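Local coordinates for SAM-dependent O-methyltransferase (Leptospira interrogans, PDB 2HNK), which probably transfers a methyl group from S-adenosylmethionine to an oxygen of its substrate, and here holds the product S-adenosylhomocysteine, at residues C[13-16]-C[17-21]; C[28-31]-C[32-36]; C[43-46]-C[47-50]; C[118-121]-C[122-125]. All coordinates share one frame; numbering follows the deposited sequence.

All four contacts are local, within or at the ends of helices of a modified Rossmann fold. Contact 1 closes helix 10-18 against the second subunit, and contact 2 is the last turns of helix 25-35, whose outer face is exposed. Contact 3, the most buried, starts helix 46-59; it touches both earlier contacts, through F17 on E47 and P46 and through R31 on Q43. Contact 4 starts helix 121-130 on the far side of the chain's centre. Contacts 3 and 4 share a serine N-cap and border opposite ends of the same ligand, amino acid and adenine respectively, whereas contacts 1 and 2 rely on side chains that bond back to the carbonyl of an earlier residue.

Contact 1: residues C[13-16]-C[17-21]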
loop_
_atom_site.group_PDB
_atom_site.type_symbol
_atom_site.label_atom_id
_atom_site.label_comp_id
_atom_site.label_asym_id
_atom_site.label_seq_id
_atom_site.Cartn_x
_atom_site.Cartn_y
_atom_site.Cartn_z
ATOM N N GLU C 13 10.535 -0.953 -15.855
ATOM C CA GLU C 13 9.116 -0.584 -15.820
ATOM C C GLU C 13 8.251 -1.516 -16.672
ATOM O O GLU C 13 7.119 -1.840 -16.306
ATOM C CB GLU C 13 8.910 0.893 -16.202
ATOM C CG GLU C 13 9.453 1.859 -15.133
ATOM C CD GLU C 13 9.011 3.303 -15.316
ATOM O OE1 GLU C 13 8.843 3.753 -16.475
ATOM O OE2 GLU C 13 8.845 3.998 -14.292
ATOM N N GLU C 14 8.807 -1.958 -17.797
ATOM C CA GLU C 14 8.160 -2.958 -18.635
ATOM C C GLU C 14 8.092 -4.320 -17.929
ATOM O O GLU C 14 7.081 -5.019 -18.019
ATOM C CB GLU C 14 8.866 -3.068 -19.988
ATOM C CG GLU C 14 8.213 -4.055 -20.964
ATOM C CD GLU C 14 6.773 -3.691 -21.369
ATOM O OE1 GLU C 14 6.062 -4.590 -21.871
ATOM O OE2 GLU C 14 6.346 -2.519 -21.203
ATOM N N TYR C 15 9.160 -4.676 -17.220
ATOM C CA TYR C 15 9.160 -5.872 -16.386
ATOM C C TYR C 15 8.050 -5.799 -15.318
ATOM O O TYR C 15 7.275 -6.745 -15.161
ATOM C CB TYR C 15 10.535 -6.102 -15.734
ATOM C CG TYR C 15 10.538 -7.290 -14.802
ATOM C CD1 TYR C 15 10.941 -8.551 -15.253
ATOM C CD2 TYR C 15 10.101 -7.168 -13.478
ATOM C CE1 TYR C 15 10.927 -9.642 -14.416
ATOM C CE2 TYR C 15 10.080 -8.252 -12.634
ATOM C CZ TYR C 15 10.496 -9.492 -13.106
ATOM O OH TYR C 15 10.485 -10.584 -12.278
ATOM N N ILE C 16 7.984 -4.673 -14.602
ATOM C CA ILE C 16 6.948 -4.438 -13.580
ATOM C C ILE C 16 5.539 -4.632 -14.158
ATOM O O ILE C 16 4.746 -5.411 -13.628
ATOM C CB ILE C 16 7.076 -3.038 -12.915
ATOM C CG1 ILE C 16 8.374 -2.945 -12.102
ATOM C CG2 ILE C 16 5.889 -2.766 -12.017
ATOM C CD1 ILE C 16 8.778 -1.529 -11.703
ATOM N N PHE C 17 5.258 -3.928 -15.254
ATOM C CA PHE C 17 4.011 -4.062 -15.999
ATOM C C PHE C 17 3.696 -5.530 -16.310
ATOM O O PHE C 17 2.626 -6.020 -15.970
ATOM C CB PHE C 17 4.086 -3.234 -17.291
ATOM C CG PHE C 17 2.816 -3.237 -18.096
ATOM C CD1 PHE C 17 1.738 -2.440 -17.729
ATOM C CD2 PHE C 17 2.701 -4.029 -19.231
ATOM C CE1 PHE C 17 0.557 -2.436 -18.471
ATOM C CE2 PHE C 17 1.521 -4.036 -19.987
ATOM C CZ PHE C 17 0.446 -3.242 -19.600
ATOM N N ARG C 18 4.639 -6.226 -16.934
ATOM C CA ARG C 18 4.432 -7.603 -17.376
ATOM C C ARG C 18 4.267 -8.602 -16.232
ATOM O O ARG C 18 3.783 -9.706 -16.443
ATOM C CB ARG C 18 5.568 -8.042 -18.292
ATOM C CG ARG C 18 5.494 -7.454 -19.682
ATOM C CD ARG C 18 6.582 -8.040 -20.569
ATOM N NE ARG C 18 6.751 -7.262 -21.799
ATOM C CZ ARG C 18 7.919 -7.043 -22.400
ATOM N NH1 ARG C 18 9.049 -7.527 -21.886
ATOM N NH2 ARG C 18 7.959 -6.313 -23.509
ATOM N N ASN C 19 4.659 -8.199 -15.028
ATOM C CA ASN C 19 4.605 -9.059 -13.854
ATOM C C ASN C 19 3.646 -8.617 -12.759
ATOM O O ASN C 19 3.683 -9.166 -11.661
ATOM C CB ASN C 19 6.004 -9.218 -13.268
ATOM C CG ASN C 19 6.860 -10.137 -14.084
ATOM O OD1 ASN C 19 6.855 -11.348 -13.879
ATOM N ND2 ASN C 19 7.593 -9.571 -15.032
ATOM N N SER C 20 2.791 -7.638 -13.040
ATOM C CA SER C 20 1.844 -7.168 -12.024
ATOM C C SER C 20 0.515 -6.702 -12.595
ATOM O O SER C 20 -0.502 -6.725 -11.902
ATOM C CB SER C 20 2.460 -6.059 -11.169
ATOM O OG SER C 20 2.710 -4.899 -11.947
ATOM N N VAL C 21 0.525 -6.284 -13.847
ATOM C CA VAL C 21 -0.637 -5.658 -14.428
ATOM C C VAL C 21 -1.458 -6.620 -15.276
ATOM O O VAL C 21 -0.999 -7.125 -16.278
ATOM C CB VAL C 21 -0.281 -4.370 -15.183
ATOM C CG1 VAL C 21 -1.384 -3.993 -16.130
ATOM C CG2 VAL C 21 -0.020 -3.249 -14.211
HETATM O O HOH W 1 9.284 -12.666 -13.464
#
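E14 sends CG away from its own backbone nitrogen (chi1 -177°) and then bends at the second torsion, which lays its carboxylate against the guanidinium of R18 one turn later. The setting is the C-terminal end of helix 10-18, where the chain leaves helical geometry at N19. E14 OE1 makes a salt bridge to R18 NE at 2.8 Å, but the two planes stand 75° apart, so this is not the flat, two-pronged pairing of the two groups. Instead E14 CG sits above the centre of the guanidinium, 3.3 Å from its plane, and arginine offers both charge and a flat face to such a neighbour.

Y15 and N19 make the second pair. The ND2 atom of N19 lies 3.3 Å above the centre of the Y15 ring, with amide and ring planes only 24° apart. One of its two hydrogens goes to Y15 O, 2.8 Å from N19 ND2, in a nearly straight bond with the acceptor in the amide plane. One water accepts from Y15 OH and donates to N19 OD1, so with the ND2 bond both ends of the amide are held; Y15 OH also bonds to N205 of the second subunit. Asparagine suits the site because a short amide can reach the carbonyl and the water together.

On the buried side, I16 packs on L183 of the second subunit, while F17 turns to P46 and E47. The carbonyl of I16, left behind as the helix ends, accepts two donors from opposite faces of its plane: N19 N at 3.1 Å and the hydroxyl of S20, whose OG lies 2.7 Å from I16 O.

Contact 2: residues C[28-31]-C[32-36]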
loop_
_atom_site.group_PDB
_atom_site.type_symbol
_atom_site.label_atom_id
_atom_site.label_comp_id
_atom_site.label_asym_id
_atom_site.label_seq_id
_atom_site.Cartn_x
_atom_site.Cartn_y
_atom_site.Cartn_z
ATOM N N LEU C 28 -7.748 -0.535 -20.857
ATOM C CA LEU C 28 -6.747 -0.130 -21.846
ATOM C C LEU C 28 -7.354 0.832 -22.859
ATOM O O LEU C 28 -6.753 1.855 -23.195
ATOM C CB LEU C 28 -6.181 -1.358 -22.571
ATOM C CG LEU C 28 -5.263 -1.144 -23.777
ATOM C CD1 LEU C 28 -4.019 -0.363 -23.396
ATOM C CD2 LEU C 28 -4.889 -2.483 -24.416
ATOM N N LYS C 29 -8.552 0.484 -23.327
ATOM C CA LYS C 29 -9.351 1.309 -24.234
ATOM C C LYS C 29 -9.489 2.736 -23.692
ATOM O O LYS C 29 -9.247 3.702 -24.420
ATOM C CB LYS C 29 -10.722 0.645 -24.438
ATOM C CG LYS C 29 -11.636 1.229 -25.499
ATOM C CD LYS C 29 -12.922 0.393 -25.552
ATOM C CE LYS C 29 -13.889 0.863 -26.613
ATOM N NZ LYS C 29 -14.706 2.010 -26.152
ATOM N N LEU C 30 -9.861 2.852 -22.415
ATOM C CA LEU C 30 -9.991 4.151 -21.748
ATOM C C LEU C 30 -8.687 4.962 -21.745
ATOM O O LEU C 30 -8.709 6.167 -21.987
ATOM C CB LEU C 30 -10.542 3.999 -20.318
ATOM C CG LEU C 30 -10.541 5.230 -19.388
ATOM C CD1 LEU C 30 -11.253 6.464 -19.993
ATOM C CD2 LEU C 30 -11.120 4.904 -18.028
ATOM N N ARG C 31 -7.567 4.299 -21.474
ATOM C CA ARG C 31 -6.268 4.969 -21.446
ATOM C C ARG C 31 -5.913 5.542 -22.820
ATOM O O ARG C 31 -5.458 6.683 -22.923
ATOM C CB ARG C 31 -5.168 4.029 -20.936
ATOM C CG ARG C 31 -5.366 3.570 -19.497
ATOM C CD ARG C 31 -4.064 3.127 -18.833
ATOM N NE ARG C 31 -3.617 1.806 -19.271
ATOM C CZ ARG C 31 -2.528 1.578 -20.001
ATOM N NH1 ARG C 31 -1.751 2.584 -20.373
ATOM N NH2 ARG C 31 -2.209 0.335 -20.352
ATOM N N LYS C 32 -6.140 4.747 -23.864
ATOM C CA LYS C 32 -5.945 5.192 -25.247
ATOM C C LYS C 32 -6.841 6.389 -25.578
ATOM O O LYS C 32 -6.369 7.378 -26.146
ATOM C CB LYS C 32 -6.182 4.051 -26.239
ATOM C CG LYS C 32 -5.124 2.967 -26.205
ATOM C CD LYS C 32 -5.414 1.870 -27.228
ATOM C CE LYS C 32 -4.319 0.805 -27.206
ATOM N NZ LYS C 32 -4.710 -0.455 -27.918
ATOM N N GLU C 33 -8.120 6.303 -25.205
ATOM C CA GLU C 33 -9.063 7.400 -25.430
ATOM C C GLU C 33 -8.623 8.676 -24.710
ATOM O O GLU C 33 -8.665 9.759 -25.288
ATOM C CB GLU C 33 -10.486 7.010 -25.018
ATOM C CG GLU C 33 -11.531 8.029 -25.450
ATOM C CD GLU C 33 -12.960 7.609 -25.170
ATOM O OE1 GLU C 33 -13.262 6.397 -25.131
ATOM O OE2 GLU C 33 -13.801 8.510 -25.006
ATOM N N THR C 34 -8.202 8.533 -23.455
ATOM C CA THR C 34 -7.713 9.650 -22.649
ATOM C C THR C 34 -6.427 10.249 -23.230
ATOM O O THR C 34 -6.230 11.461 -23.167
ATOM C CB THR C 34 -7.494 9.226 -21.168
ATOM O OG1 THR C 34 -8.711 8.688 -20.644
ATOM C CG2 THR C 34 -7.069 10.410 -20.305
ATOM N N GLY C 35 -5.568 9.389 -23.791
ATOM C CA GLY C 35 -4.317 9.802 -24.446
ATOM C C GLY C 35 -4.509 10.784 -25.594
ATOM O O GLY C 35 -3.605 11.553 -25.927
ATOM N N THR C 36 -5.693 10.750 -26.199
ATOM C CA THR C 36 -6.084 11.684 -27.248
ATOM C C THR C 36 -6.302 13.097 -26.689
ATOM O O THR C 36 -6.079 14.093 -27.389
ATOM C CB THR C 36 -7.358 11.176 -27.955
ATOM O OG1 THR C 36 -7.036 10.012 -28.727
ATOM C CG2 THR C 36 -7.947 12.229 -28.867
#
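K32 reaches back over L28, one turn earlier on the same face of helix 25-35, in the i to i+4 pairing of an alpha helix. Its CB rests 3.6 Å from K29 O. CG, placed beside the backbone N by a chi1 of -70°, comes within 3.6 Å of L28 O. From there the chain is extended, and CE meets the leucine branch, 4.0 Å from L28 CD1. At the tip, NZ lies 4.1 Å from L28 CD2. A lysine is well suited to this exposed face, because its last methylene can rest against a partly exposed leucine while the ammonium end stays at the surface.

K29 and E33 share another face, yet their opposite charges do not meet, with K29 NZ 4.7 Å from E33 OE1. Each is engaged with helix 95-107 instead: K29 with E107, and E33 with K103 and Y104. Similarly R31 forms its salt bridge with E23. L30 is buried, packing on Y73 and L76 of helix 73-81 and on V100 of helix 95-107.

T34, also buried, lies next to it. Its chi1 of -56° sets OG1 beside the backbone N, from where the hydroxyl donates to the same L30 carbonyl that takes the T34 N-H. The two donors reach that oxygen from opposite faces of its plane, T34 OG1 at 2.9 Å and T34 N at 2.8 Å from L30 O. The hydroxyl, which also bonds to T71, has L30 CD1 3.4 Å from T34 OG1.

Contact 3: residues C[43-46]-C[47-50]; sequences QISP and EEGQ. With SAH (S-adenosyl-L-homocysteine), chain O.
An N-cap starts helix 46-59: S45 accepts from E48 N through OG at 3.2 Å, a bond about 155° at the hydrogen. A chi1 of 47° tucks the hydroxyl between the backbone N and the carbonyl carbon, turning it onto the first turn. Proline is at home next, since P46 holds the first helical position, where no amide N-H is needed for the helix. Regular bonding then begins with G49 N to S45 O at 2.9 Å.

E48 does not complete a capping box. Its extended chain crosses I44 at about a right angle, placing E48 OE2 3.4 Å from I44 CG2. I44 also sets CD1 3.7 Å from the CA of G49, a close approach eased by the bare backbone there. E47 bends the other way and lies alongside P46, with OE2 3.5 Å from P46 CD; a long, weak ion pair leads on to K4 of the second subunit, and Q50 bonds through NE2 to V216 O of that subunit.

The segment before the cap borders the amino acid end of the ligand, Q43 CB coming 3.3 Å from SAH O and I44 CG2 3.9 Å from SAH OXT. These side chains therefore meet the ligand carboxylate with carbon rather than with hydrogen-bond donors, giving it shape and cover while polar partners of the ligand, such as S74, come from elsewhere in the pocket.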
loop_
_atom_site.group_PDB
_atom_site.type_symbol
_atom_site.label_atom_id
_atom_site.label_comp_id
_atom_site.label_asym_id
_atom_site.label_seq_id
_atom_site.Cartn_x
_atom_site.Cartn_y
_atom_site.Cartn_z
ATOM N N GLN C 43 -4.293 11.395 -16.029
ATOM C CA GLN C 43 -4.731 10.085 -15.552
ATOM C C GLN C 43 -3.592 9.171 -15.076
ATOM O O GLN C 43 -2.455 9.208 -15.587
ATOM C CB GLN C 43 -5.627 9.371 -16.571
ATOM C CG GLN C 43 -4.903 8.766 -17.754
ATOM C CD GLN C 43 -5.492 7.435 -18.172
ATOM O OE1 GLN C 43 -6.717 7.237 -18.173
ATOM N NE2 GLN C 43 -4.619 6.511 -18.529
ATOM N N ILE C 44 -3.945 8.337 -14.101
ATOM C CA ILE C 44 -3.022 7.434 -13.435
ATOM C C ILE C 44 -2.485 6.341 -14.368
ATOM O O ILE C 44 -3.046 6.086 -15.440
ATOM C CB ILE C 44 -3.679 6.835 -12.155
ATOM C CG1 ILE C 44 -4.797 5.855 -12.507
ATOM C CG2 ILE C 44 -4.239 7.956 -11.258
ATOM C CD1 ILE C 44 -5.346 5.126 -11.313
ATOM N N SER C 45 -1.371 5.731 -13.969
ATOM C CA SER C 45 -0.853 4.531 -14.620
ATOM C C SER C 45 -1.716 3.316 -14.242
ATOM O O SER C 45 -2.410 3.346 -13.217
ATOM C CB SER C 45 0.595 4.296 -14.182
ATOM O OG SER C 45 0.722 4.410 -12.772
ATOM N N PRO C 46 -1.700 2.258 -15.075
ATOM C CA PRO C 46 -2.364 1.009 -14.692
ATOM C C PRO C 46 -1.746 0.334 -13.453
ATOM O O PRO C 46 -2.452 -0.339 -12.711
ATOM C CB PRO C 46 -2.222 0.128 -15.939
ATOM C CG PRO C 46 -1.141 0.735 -16.730
ATOM C CD PRO C 46 -1.120 2.185 -16.427
ATOM N N GLU C 47 -0.445 0.525 -13.253
ATOM C CA GLU C 47 0.248 0.128 -12.032
ATOM C C GLU C 47 -0.358 0.816 -10.812
ATOM O O GLU C 47 -0.665 0.168 -9.816
ATOM C CB GLU C 47 1.744 0.462 -12.118
ATOM C CG GLU C 47 2.570 -0.366 -13.112
ATOM C CD GLU C 47 2.497 0.141 -14.549
ATOM O OE1 GLU C 47 3.127 -0.496 -15.425
ATOM O OE2 GLU C 47 1.815 1.163 -14.810
ATOM N N GLU C 48 -0.517 2.135 -10.882
ATOM C CA GLU C 48 -1.158 2.848 -9.789
ATOM C C GLU C 48 -2.594 2.359 -9.586
ATOM O O GLU C 48 -3.029 2.182 -8.454
ATOM C CB GLU C 48 -1.123 4.360 -9.978
ATOM C CG GLU C 48 -1.924 5.072 -8.899
ATOM C CD GLU C 48 -1.796 6.572 -8.907
ATOM O OE1 GLU C 48 -2.281 7.176 -7.944
ATOM O OE2 GLU C 48 -1.215 7.147 -9.847
ATOM N N GLY C 49 -3.303 2.132 -10.689
ATOM C CA GLY C 49 -4.626 1.516 -10.660
ATOM C C GLY C 49 -4.678 0.250 -9.819
ATOM O O GLY C 49 -5.530 0.120 -8.934
ATOM N N GLN C 50 -3.736 -0.657 -10.078
ATOM C CA GLN C 50 -3.626 -1.925 -9.353
ATOM C C GLN C 50 -3.308 -1.739 -7.875
ATOM O O GLN C 50 -3.779 -2.509 -7.019
ATOM C CB GLN C 50 -2.580 -2.839 -10.006
ATOM C CG GLN C 50 -3.152 -3.821 -10.993
ATOM C CD GLN C 50 -4.146 -4.761 -10.355
ATOM O OE1 GLN C 50 -5.350 -4.627 -10.568
ATOM N NE2 GLN C 50 -3.657 -5.705 -9.549
HETATM N N SAH O . -8.756 10.330 -10.868
HETATM C CA SAH O . -8.605 10.685 -12.313
HETATM C CB SAH O . -7.695 11.905 -12.461
HETATM C CG SAH O . -8.255 13.184 -11.833
HETATM S SD SAH O . -7.731 14.623 -12.790
HETATM C C SAH O . -8.122 9.519 -13.192
HETATM O O SAH O . -8.066 9.628 -14.421
HETATM O OXT SAH O . -7.781 8.443 -12.705
HETATM C "C5'" SAH O . -8.602 15.824 -11.749
HETATM C "C4'" SAH O . -10.095 15.971 -12.026
HETATM O "O4'" SAH O . -10.670 16.733 -10.984
HETATM C "C3'" SAH O . -10.392 16.702 -13.325
HETATM O "O3'" SAH O . -11.273 15.914 -14.089
HETATM C "C2'" SAH O . -11.085 17.992 -12.936
HETATM O "O2'" SAH O . -12.182 18.247 -13.790
HETATM C "C1'" SAH O . -11.549 17.709 -11.510
HETATM N N9 SAH O . -11.607 18.910 -10.648
HETATM C C8 SAH O . -10.863 20.067 -10.726
HETATM N N7 SAH O . -11.261 20.908 -9.739
HETATM C C5 SAH O . -12.244 20.306 -9.027
HETATM C C6 SAH O . -13.004 20.699 -7.925
HETATM N N6 SAH O . -12.824 21.887 -7.360
HETATM N N1 SAH O . -13.964 19.844 -7.415
HETATM C C2 SAH O . -14.171 18.602 -7.986
HETATM N N3 SAH O . -13.416 18.215 -9.077
HETATM C C4 SAH O . -12.473 19.052 -9.592
#

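Contact 4: residues C[118-121]-C[122-125]; sequences LGSA and LETL. With SAH (S-adenosyl-L-homocysteine), chain O.
S120 turns its hydroxyl onto the backbone of E123 in the first turn of helix 121-130. As N-cap, S120 OG accepts from E123 N at 3.3 Å, nearly straight, and E123 CB lies beside it, 3.6 Å from S120 OG. Serine fits because its short hydroxyl can reach this N-H and still meet a water, which lies 3.2 Å from S120 OG, accepts from L122 N and takes a hydrogen from SAH N6.

A121 points its methyl away from the turn, where CB still comes 3.3 Å from SAH N1. Its amide donates to that nitrogen, A121 N to SAH N1 being 3.1 Å. Alanine suits the place because a methyl takes little room beside the adenine. T124 turns OG1 back over the cap, where a water 2.6 Å from T124 OG1 bridges to G119 O. L125 lies over the first turn instead, its CG 3.2 Å from A121 O.

Around this start of the helix, L125 packs on I65 and I67 of strand 63-67 and on L170, L122 faces Y163 and L166 of helix 160-170, and G119 bonds through its backbone to D92 at the end of strand 87-92.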
loop_
_atom_site.group_PDB
_atom_site.type_symbol
_atom_site.label_atom_id
_atom_site.label_comp_id
_atom_site.label_asym_id
_atom_site.label_seq_id
_atom_site.Cartn_x
_atom_site.Cartn_y
_atom_site.Cartn_z
ATOM N N LEU C 118 -21.788 16.069 -9.632
ATOM C CA LEU C 118 -21.123 17.145 -10.349
ATOM C C LEU C 118 -21.249 18.436 -9.567
ATOM O O LEU C 118 -22.257 18.675 -8.900
ATOM C CB LEU C 118 -21.732 17.328 -11.743
ATOM C CG LEU C 118 -21.600 16.166 -12.735
ATOM C CD1 LEU C 118 -22.549 16.380 -13.909
ATOM C CD2 LEU C 118 -20.145 15.962 -13.226
ATOM N N GLY C 119 -20.221 19.267 -9.668
ATOM C CA GLY C 119 -20.158 20.523 -8.944
ATOM C C GLY C 119 -18.842 20.613 -8.207
ATOM O O GLY C 119 -17.995 19.728 -8.340
ATOM N N SER C 120 -18.687 21.685 -7.433
ATOM C CA SER C 120 -17.523 21.919 -6.582
ATOM C C SER C 120 -17.431 20.892 -5.451
ATOM O O SER C 120 -18.408 20.672 -4.727
ATOM C CB SER C 120 -17.591 23.344 -6.015
ATOM O OG SER C 120 -17.174 23.395 -4.654
ATOM N N ALA C 121 -16.259 20.270 -5.300
ATOM C CA ALA C 121 -16.077 19.209 -4.305
ATOM C C ALA C 121 -16.076 19.733 -2.869
ATOM O O ALA C 121 -16.579 19.058 -1.966
ATOM C CB ALA C 121 -14.833 18.401 -4.582
ATOM N N LEU C 122 -15.536 20.931 -2.654
ATOM C CA LEU C 122 -15.658 21.572 -1.337
ATOM C C LEU C 122 -17.120 21.614 -0.878
ATOM O O LEU C 122 -17.427 21.252 0.255
ATOM C CB LEU C 122 -15.036 22.973 -1.329
ATOM C CG LEU C 122 -13.504 23.073 -1.451
ATOM C CD1 LEU C 122 -13.073 24.530 -1.608
ATOM C CD2 LEU C 122 -12.784 22.437 -0.272
ATOM N N GLU C 123 -18.010 22.025 -1.779
ATOM C CA GLU C 123 -19.448 22.046 -1.530
ATOM C C GLU C 123 -20.050 20.667 -1.346
ATOM O O GLU C 123 -20.829 20.448 -0.419
ATOM C CB GLU C 123 -20.165 22.682 -2.705
ATOM C CG GLU C 123 -20.320 24.170 -2.630
ATOM C CD GLU C 123 -21.325 24.640 -3.651
ATOM O OE1 GLU C 123 -20.927 25.385 -4.582
ATOM O OE2 GLU C 123 -22.508 24.223 -3.535
ATOM N N THR C 124 -19.709 19.749 -2.249
ATOM C CA THR C 124 -20.243 18.399 -2.209
ATOM C C THR C 124 -19.919 17.746 -0.870
ATOM O O THR C 124 -20.767 17.078 -0.264
ATOM C CB THR C 124 -19.718 17.562 -3.383
ATOM O OG1 THR C 124 -20.147 18.159 -4.618
ATOM C CG2 THR C 124 -20.235 16.126 -3.308
ATOM N N LEU C 125 -18.700 17.973 -0.393
ATOM C CA LEU C 125 -18.254 17.374 0.850
ATOM C C LEU C 125 -18.913 18.036 2.061
ATOM O O LEU C 125 -19.276 17.349 3.008
ATOM C CB LEU C 125 -16.718 17.405 0.959
ATOM C CG LEU C 125 -15.890 16.613 -0.069
ATOM C CD1 LEU C 125 -14.411 16.755 0.266
ATOM C CD2 LEU C 125 -16.291 15.138 -0.143
HETATM N N SAH O . -8.756 10.330 -10.868
HETATM C CA SAH O . -8.605 10.685 -12.313
HETATM C CB SAH O . -7.695 11.905 -12.461
HETATM C CG SAH O . -8.255 13.184 -11.833
HETATM S SD SAH O . -7.731 14.623 -12.790
HETATM C C SAH O . -8.122 9.519 -13.192
HETATM O O SAH O . -8.066 9.628 -14.421
HETATM O OXT SAH O . -7.781 8.443 -12.705
HETATM C "C5'" SAH O . -8.602 15.824 -11.749
HETATM C "C4'" SAH O . -10.095 15.971 -12.026
HETATM O "O4'" SAH O . -10.670 16.733 -10.984
HETATM C "C3'" SAH O . -10.392 16.702 -13.325
HETATM O "O3'" SAH O . -11.273 15.914 -14.089
HETATM C "C2'" SAH O . -11.085 17.992 -12.936
HETATM O "O2'" SAH O . -12.182 18.247 -13.790
HETATM C "C1'" SAH O . -11.549 17.709 -11.510
HETATM N N9 SAH O . -11.607 18.910 -10.648
HETATM C C8 SAH O . -10.863 20.067 -10.726
HETATM N N7 SAH O . -11.261 20.908 -9.739
HETATM C C5 SAH O . -12.244 20.306 -9.027
HETATM C C6 SAH O . -13.004 20.699 -7.925
HETATM N N6 SAH O . -12.824 21.887 -7.360
HETATM N N1 SAH O . -13.964 19.844 -7.415
HETATM C C2 SAH O . -14.171 18.602 -7.986
HETATM N N3 SAH O . -13.416 18.215 -9.077
HETATM C C4 SAH O . -12.473 19.052 -9.592
HETATM O O HOH W 2 -18.817 17.255 -6.712
HETATM O O HOH W 3 -13.994 22.819 -4.812
#